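Local coordinates for p800 reaction center core protein (Heliobacterium modesticaldum, PDB 5V8K) that forms the core of a symmetric, homodimeric photosynthetic reaction center, holding the bacteriochlorophylls that harvest light and separate charge, at residues F38-H43 / F81-H86. Residues are numbered along the deposited sequence; the frame is centred on the assembly and turned at random.
With GBF (Bacteriochlorophyll g), chain I.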
ATOM      1  N   PHE A  38      -4.922  -2.638 -35.508  1.00 44.60           N
ATOM      2  CA  PHE A  38      -5.975  -2.295 -34.560  1.00 43.12           C
ATOM      3  C   PHE A  38      -5.847  -0.841 -34.100  1.00 46.35           C
ATOM      4  O   PHE A  38      -6.826  -0.080 -34.102  1.00 46.42           O
ATOM      5  CB  PHE A  38      -5.923  -3.245 -33.363  1.00 42.68           C
ATOM      6  CG  PHE A  38      -6.830  -2.854 -32.238  1.00 47.26           C
ATOM      7  CD1 PHE A  38      -8.180  -3.078 -32.329  1.00 45.68           C
ATOM      8  CD2 PHE A  38      -6.336  -2.257 -31.106  1.00 48.23           C
ATOM      9  CE1 PHE A  38      -9.020  -2.734 -31.319  1.00 47.01           C
ATOM     10  CE2 PHE A  38      -7.191  -1.894 -30.068  1.00 47.65           C
ATOM     11  CZ  PHE A  38      -8.534  -2.129 -30.188  1.00 48.60           C
ATOM     12  N   ILE A  39      -4.627  -0.431 -33.731  1.00 46.04           N
ATOM     13  CA  ILE A  39      -4.441   0.826 -33.018  1.00 44.49           C
ATOM     14  C   ILE A  39      -4.449   2.040 -33.941  1.00 44.75           C
ATOM     15  O   ILE A  39      -4.618   3.164 -33.461  1.00 45.04           O
ATOM     16  CB  ILE A  39      -3.157   0.721 -32.151  1.00 45.09           C
ATOM     17  CG1 ILE A  39      -3.173   1.762 -31.070  1.00 46.06           C
ATOM     18  CG2 ILE A  39      -1.861   0.868 -32.948  1.00 45.73           C
ATOM     19  CD1 ILE A  39      -4.348   1.582 -30.036  1.00 46.36           C
ATOM     20  N   LEU A  40      -4.318   1.857 -35.258  1.00 41.02           N
ATOM     21  CA  LEU A  40      -4.556   2.956 -36.201  1.00 40.71           C
ATOM     22  C   LEU A  40      -6.038   3.245 -36.436  1.00 42.60           C
ATOM     23  O   LEU A  40      -6.367   4.298 -36.999  1.00 42.27           O
ATOM     24  CB  LEU A  40      -3.872   2.666 -37.560  1.00 41.51           C
ATOM     25  CG  LEU A  40      -2.325   2.629 -37.483  1.00 43.35           C
ATOM     26  CD1 LEU A  40      -1.725   2.222 -38.817  1.00 42.11           C
ATOM     27  CD2 LEU A  40      -1.760   3.970 -37.049  1.00 40.72           C
ATOM     28  N   VAL A  41      -6.933   2.370 -35.988  1.00 44.69           N
ATOM     29  CA  VAL A  41      -8.349   2.436 -36.325  1.00 47.33           C
ATOM     30  C   VAL A  41      -9.225   2.616 -35.093  1.00 48.33           C
ATOM     31  O   VAL A  41     -10.199   3.367 -35.133  1.00 50.73           O
ATOM     32  CB  VAL A  41      -8.779   1.177 -37.110  1.00 49.47           C
ATOM     33  CG1 VAL A  41     -10.296   1.137 -37.298  1.00 54.39           C
ATOM     34  CG2 VAL A  41      -8.104   1.169 -38.462  1.00 49.40           C
ATOM     35  N   HIS A  42      -8.928   1.906 -34.010  1.00 40.54           N
ATOM     36  CA  HIS A  42      -9.735   1.910 -32.802  1.00 43.15           C
ATOM     37  C   HIS A  42      -8.959   2.564 -31.655  1.00 41.66           C
ATOM     38  O   HIS A  42      -7.744   2.725 -31.715  1.00 38.89           O
ATOM     39  CB  HIS A  42     -10.128   0.483 -32.426  1.00 40.34           C
ATOM     40  CG  HIS A  42     -10.949  -0.196 -33.455  1.00 44.77           C
ATOM     41  ND1 HIS A  42     -12.281   0.092 -33.647  1.00 46.58           N
ATOM     42  CD2 HIS A  42     -10.631  -1.142 -34.363  1.00 44.60           C
ATOM     43  CE1 HIS A  42     -12.749  -0.647 -34.634  1.00 47.45           C
ATOM     44  NE2 HIS A  42     -11.767  -1.395 -35.091  1.00 47.15           N
ATOM     45  N   HIS A  43      -9.678   2.950 -30.611  1.00 39.16           N
ATOM     46  CA  HIS A  43      -9.061   3.590 -29.444  1.00 40.98           C
ATOM     47  C   HIS A  43      -8.303   4.860 -29.824  1.00 40.02           C
ATOM     48  O   HIS A  43      -7.183   5.087 -29.365  1.00 36.08           O
ATOM     49  CB  HIS A  43      -8.103   2.629 -28.726  1.00 36.21           C
ATOM     50  CG  HIS A  43      -8.774   1.450 -28.117  1.00 38.40           C
ATOM     51  ND1 HIS A  43      -8.193   0.705 -27.120  1.00 37.34           N
ATOM     52  CD2 HIS A  43      -9.970   0.869 -28.375  1.00 39.67           C
ATOM     53  CE1 HIS A  43      -9.008  -0.266 -26.762  1.00 39.12           C
ATOM     54  NE2 HIS A  43     -10.083  -0.202 -27.526  1.00 41.62           N
ATOM     55  N   PHE A  81      -5.124   2.707 -45.191  1.00 51.20           N
ATOM     56  CA  PHE A  81      -4.394   1.795 -46.057  1.00 51.97           C
ATOM     57  C   PHE A  81      -3.317   1.058 -45.275  1.00 51.14           C
ATOM     58  O   PHE A  81      -3.157  -0.157 -45.413  1.00 51.49           O
ATOM     59  CB  PHE A  81      -3.777   2.544 -47.236  1.00 52.88           C
ATOM     60  CG  PHE A  81      -2.859   1.694 -48.092  1.00 53.69           C
ATOM     61  CD1 PHE A  81      -3.372   0.804 -49.034  1.00 57.90           C
ATOM     62  CD2 PHE A  81      -1.489   1.806 -47.967  1.00 53.47           C
ATOM     63  CE1 PHE A  81      -2.522   0.037 -49.841  1.00 55.80           C
ATOM     64  CE2 PHE A  81      -0.635   1.038 -48.756  1.00 57.56           C
ATOM     65  CZ  PHE A  81      -1.157   0.159 -49.692  1.00 56.78           C
ATOM     66  N   VAL A  82      -2.571   1.771 -44.437  1.00 47.90           N
ATOM     67  CA  VAL A  82      -1.560   1.109 -43.614  1.00 47.13           C
ATOM     68  C   VAL A  82      -2.214   0.093 -42.684  1.00 51.72           C
ATOM     69  O   VAL A  82      -1.727  -1.035 -42.524  1.00 50.15           O
ATOM     70  CB  VAL A  82      -0.737   2.148 -42.837  1.00 46.20           C
ATOM     71  CG1 VAL A  82       0.226   1.456 -41.843  1.00 45.40           C
ATOM     72  CG2 VAL A  82       0.070   3.009 -43.789  1.00 46.86           C
ATOM     73  N   ALA A  83      -3.319   0.467 -42.047  1.00 46.26           N
ATOM     74  CA  ALA A  83      -3.917  -0.440 -41.076  1.00 49.22           C
ATOM     75  C   ALA A  83      -4.450  -1.699 -41.750  1.00 50.27           C
ATOM     76  O   ALA A  83      -4.292  -2.802 -41.217  1.00 46.78           O
ATOM     77  CB  ALA A  83      -5.026   0.272 -40.311  1.00 45.26           C
ATOM     78  N   ARG A  84      -5.056  -1.559 -42.933  1.00 50.14           N
ATOM     79  CA  ARG A  84      -5.666  -2.696 -43.616  1.00 51.84           C
ATOM     80  C   ARG A  84      -4.622  -3.627 -44.203  1.00 50.25           C
ATOM     81  O   ARG A  84      -4.820  -4.843 -44.231  1.00 50.79           O
ATOM     82  CB  ARG A  84      -6.595  -2.198 -44.711  1.00 50.77           C
ATOM     83  CG  ARG A  84      -7.835  -1.569 -44.185  1.00 50.51           C
ATOM     84  CD  ARG A  84      -8.550  -0.750 -45.277  1.00 51.55           C
ATOM     85  NE  ARG A  84      -9.649  -0.056 -44.638  1.00 51.23           N
ATOM     86  CZ  ARG A  84     -10.427   0.836 -45.224  1.00 52.51           C
ATOM     87  NH1 ARG A  84     -10.218   1.157 -46.479  1.00 52.98           N
ATOM     88  NH2 ARG A  84     -11.394   1.411 -44.531  1.00 51.62           N
ATOM     89  N   MET A  85      -3.508  -3.089 -44.681  1.00 50.07           N
ATOM     90  CA  MET A  85      -2.445  -3.966 -45.148  1.00 50.64           C
ATOM     91  C   MET A  85      -1.806  -4.744 -44.004  1.00 53.50           C
ATOM     92  O   MET A  85      -1.402  -5.891 -44.192  1.00 50.41           O
ATOM     93  CB  MET A  85      -1.396  -3.157 -45.909  1.00 53.22           C
ATOM     94  CG  MET A  85      -1.949  -2.455 -47.151  1.00 57.56           C
ATOM     95  SD  MET A  85      -1.996  -3.552 -48.553  1.00 62.02           S
ATOM     96  CE  MET A  85      -3.385  -4.608 -48.276  1.00 56.38           C
ATOM     97  N   HIS A  86      -1.680  -4.138 -42.823  1.00 46.33           N
ATOM     98  CA  HIS A  86      -1.112  -4.882 -41.703  1.00 45.61           C
ATOM     99  C   HIS A  86      -2.068  -5.937 -41.188  1.00 50.28           C
ATOM    100  O   HIS A  86      -1.619  -6.969 -40.668  1.00 45.75           O
ATOM    101  CB  HIS A  86      -0.713  -3.943 -40.568  1.00 44.28           C
ATOM    102  CG  HIS A  86       0.544  -3.220 -40.861  1.00 46.19           C
ATOM    103  ND1 HIS A  86       0.591  -2.098 -41.662  1.00 46.42           N
ATOM    104  CD2 HIS A  86       1.819  -3.519 -40.552  1.00 44.00           C
ATOM    105  CE1 HIS A  86       1.843  -1.706 -41.778  1.00 46.64           C
ATOM    106  NE2 HIS A  86       2.604  -2.549 -41.116  1.00 44.57           N
TER
HETATM  107 MG   GBF I1007     -11.862  -1.619 -26.656  1.00 46.91          MG
HETATM  108  CHA GBF I1007     -13.934   0.361 -28.623  1.00 46.36           C
HETATM  109  CHB GBF I1007     -12.518   0.273 -24.039  1.00 43.05           C
HETATM  110  CHC GBF I1007      -9.899  -3.842 -24.953  1.00 45.57           C
HETATM  111  CHD GBF I1007     -11.733  -3.878 -29.474  1.00 47.32           C
HETATM  112  NA  GBF I1007     -12.993  -0.045 -26.385  1.00 47.42           N
HETATM  113  C1A GBF I1007     -13.714   0.730 -27.200  1.00 45.42           C
HETATM  114  C2A GBF I1007     -14.425   1.938 -26.645  1.00 45.95           C
HETATM  115  C3A GBF I1007     -13.743   1.977 -25.290  1.00 44.10           C
HETATM  116  C4A GBF I1007     -13.058   0.641 -25.227  1.00 45.26           C
HETATM  117  CMA GBF I1007     -12.689   3.084 -25.195  1.00 38.11           C
HETATM  118  CAA GBF I1007     -15.951   1.924 -26.492  1.00 52.17           C
HETATM  119  CBA GBF I1007     -16.515   0.807 -25.621  1.00 63.05           C
HETATM  120  CGA GBF I1007     -16.536  -0.472 -26.412  1.00 70.00           C
HETATM  121  O1A GBF I1007     -17.052  -0.454 -27.516  1.00 72.78           O
HETATM  122  O2A GBF I1007     -15.556  -1.513 -26.156  1.00 73.63           O
HETATM  123  NB  GBF I1007     -11.368  -1.790 -24.711  1.00 51.13           N
HETATM  124  C1B GBF I1007     -11.634  -0.884 -23.772  1.00 49.43           C
HETATM  125  C2B GBF I1007     -11.018  -1.301 -22.597  1.00 48.56           C
HETATM  126  C3B GBF I1007     -10.295  -2.464 -22.890  1.00 53.31           C
HETATM  127  C4B GBF I1007     -10.496  -2.691 -24.247  1.00 48.53           C
HETATM  128  CMB GBF I1007     -11.158  -0.605 -21.290  1.00 42.42           C
HETATM  129  CAB GBF I1007      -9.475  -3.341 -22.004  1.00 59.86           C
HETATM  130  CBB GBF I1007      -9.424  -3.307 -20.695  1.00 59.88           C
HETATM  131  NC  GBF I1007     -11.050  -3.438 -27.128  1.00 54.89           N
HETATM  132  C1C GBF I1007     -10.251  -4.174 -26.355  1.00 50.79           C
HETATM  133  C2C GBF I1007      -9.566  -5.438 -26.757  1.00 48.43           C
HETATM  134  C3C GBF I1007     -10.225  -5.320 -28.061  1.00 54.06           C
HETATM  135  C4C GBF I1007     -11.024  -4.197 -28.243  1.00 55.24           C
HETATM  136  CMC GBF I1007      -8.062  -5.212 -26.823  1.00 41.08           C
HETATM  137  CAC GBF I1007     -10.045  -6.323 -29.148  1.00 55.53           C
HETATM  138  CBC GBF I1007      -9.181  -7.557 -28.990  1.00 57.60           C
HETATM  139  ND  GBF I1007     -12.622  -1.867 -28.495  1.00 50.01           N
HETATM  140  C1D GBF I1007     -12.494  -2.638 -29.557  1.00 50.50           C
HETATM  141  C2D GBF I1007     -13.118  -2.259 -30.975  1.00 56.14           C
HETATM  142  C3D GBF I1007     -13.621  -1.078 -30.407  1.00 50.23           C
HETATM  143  C4D GBF I1007     -13.369  -0.841 -29.037  1.00 47.41           C
HETATM  144  CMD GBF I1007     -13.120  -2.954 -32.296  1.00 68.25           C
HETATM  145  CAD GBF I1007     -14.205   0.186 -30.924  1.00 52.05           C
HETATM  146  OBD GBF I1007     -14.933   0.397 -31.946  1.00 63.00           O
HETATM  147  CBD GBF I1007     -14.529   1.070 -29.763  1.00 48.25           C
HETATM  148  CGD GBF I1007     -13.917   2.427 -29.901  1.00 50.34           C
HETATM  149  O1D GBF I1007     -12.795   2.576 -30.312  1.00 56.68           O
HETATM  150  O2D GBF I1007     -14.638   3.614 -29.579  1.00 50.95           O
HETATM  151  CED GBF I1007     -13.920   4.844 -29.668  1.00 47.79           C
HETATM  152  C1  GBF I1007     -15.649  -2.754 -26.872  1.00 80.39           C
HETATM  153  C2  GBF I1007     -16.280  -3.772 -25.955  1.00 86.26           C
HETATM  154  C3  GBF I1007     -15.613  -4.655 -25.186  1.00 89.16           C
HETATM  155  C4  GBF I1007     -16.446  -5.567 -24.326  1.00 92.27           C
HETATM  156  C5  GBF I1007     -14.099  -4.763 -25.132  1.00 86.08           C
HETATM  157  C6  GBF I1007     -13.597  -6.150 -25.479  1.00 82.58           C
HETATM  158  C7  GBF I1007     -12.381  -6.475 -24.637  1.00 83.63           C
HETATM  159  C8  GBF I1007     -11.668  -7.578 -24.912  1.00 86.83           C
HETATM  160  C9  GBF I1007     -12.120  -8.416 -26.079  1.00 82.09           C
HETATM  161  C10 GBF I1007     -10.432  -7.918 -24.083  1.00 91.45           C
HETATM  162  C11 GBF I1007     -10.364  -9.408 -23.775  1.00 94.69           C
HETATM  163  C12 GBF I1007      -8.952  -9.973 -23.935  1.00 95.75           C
HETATM  164  C13 GBF I1007      -8.703 -11.131 -24.604  1.00 95.87           C
HETATM  165  C14 GBF I1007      -9.812 -11.926 -25.237  1.00 97.23           C
HETATM  166  C15 GBF I1007      -7.294 -11.693 -24.737  1.00 93.26           C
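Leu40 and Val41 meet Val82 and Ala83 in a small, buried, wholly apolar contact, where segment 38-43, at the end of helix 18-39, rests against helix 77-97, which contains a predicted transmembrane span. Ala83 sits at the closest backbone approach, its CA 6.0 Å from Leu40 CA, and a single methyl suits so narrow a gap. That methyl touches both neighbours: Ala83 CB lies 3.8 Å from Leu40 CB and 3.7 Å from Val41 CG2. Leu40 reaches further along the helix, its side chain running aslant to that of Val82 until CD1 lies 3.7 Å from Val82 CG1. Val82 also serves its own helix, since Val82 O accepts from His86 N and, on the opposite face of its carbonyl plane, from His86 ND1, with Val82 O and His86 ND1 2.7 Å apart. The second bond is nearly straight (168°) and lies in the imidazole plane, which helps fix the rotation of this pigment-touching ring.

Beyond the apolar patch, two consecutive histidines bind different pigments. His43 NE2 ligates the magnesium of one bacteriochlorophyll g at 2.4 Å, while His43 N donates to O1D of the same molecule. Phe38, its CG anti to the backbone N (chi1 171°), places CE1 3.5 Å from CHD of that macrocycle. The His42 ring carries CMD of that first pigment over the centre of one face, while His42 NE2 ligates the magnesium of a second bacteriochlorophyll g. A phenylalanine in place of His42 would probably leave that second magnesium without its axial protein ligand. Arg84 NE hydrogen-bonds the same second pigment through OBD, so both segments hold it. The aliphatic contact thus supplies close packing without directional bonds, while the imidazoles, guanidinium and backbone N-H supply the metal coordination and hydrogen bonds that probably help fix the pigments' positions.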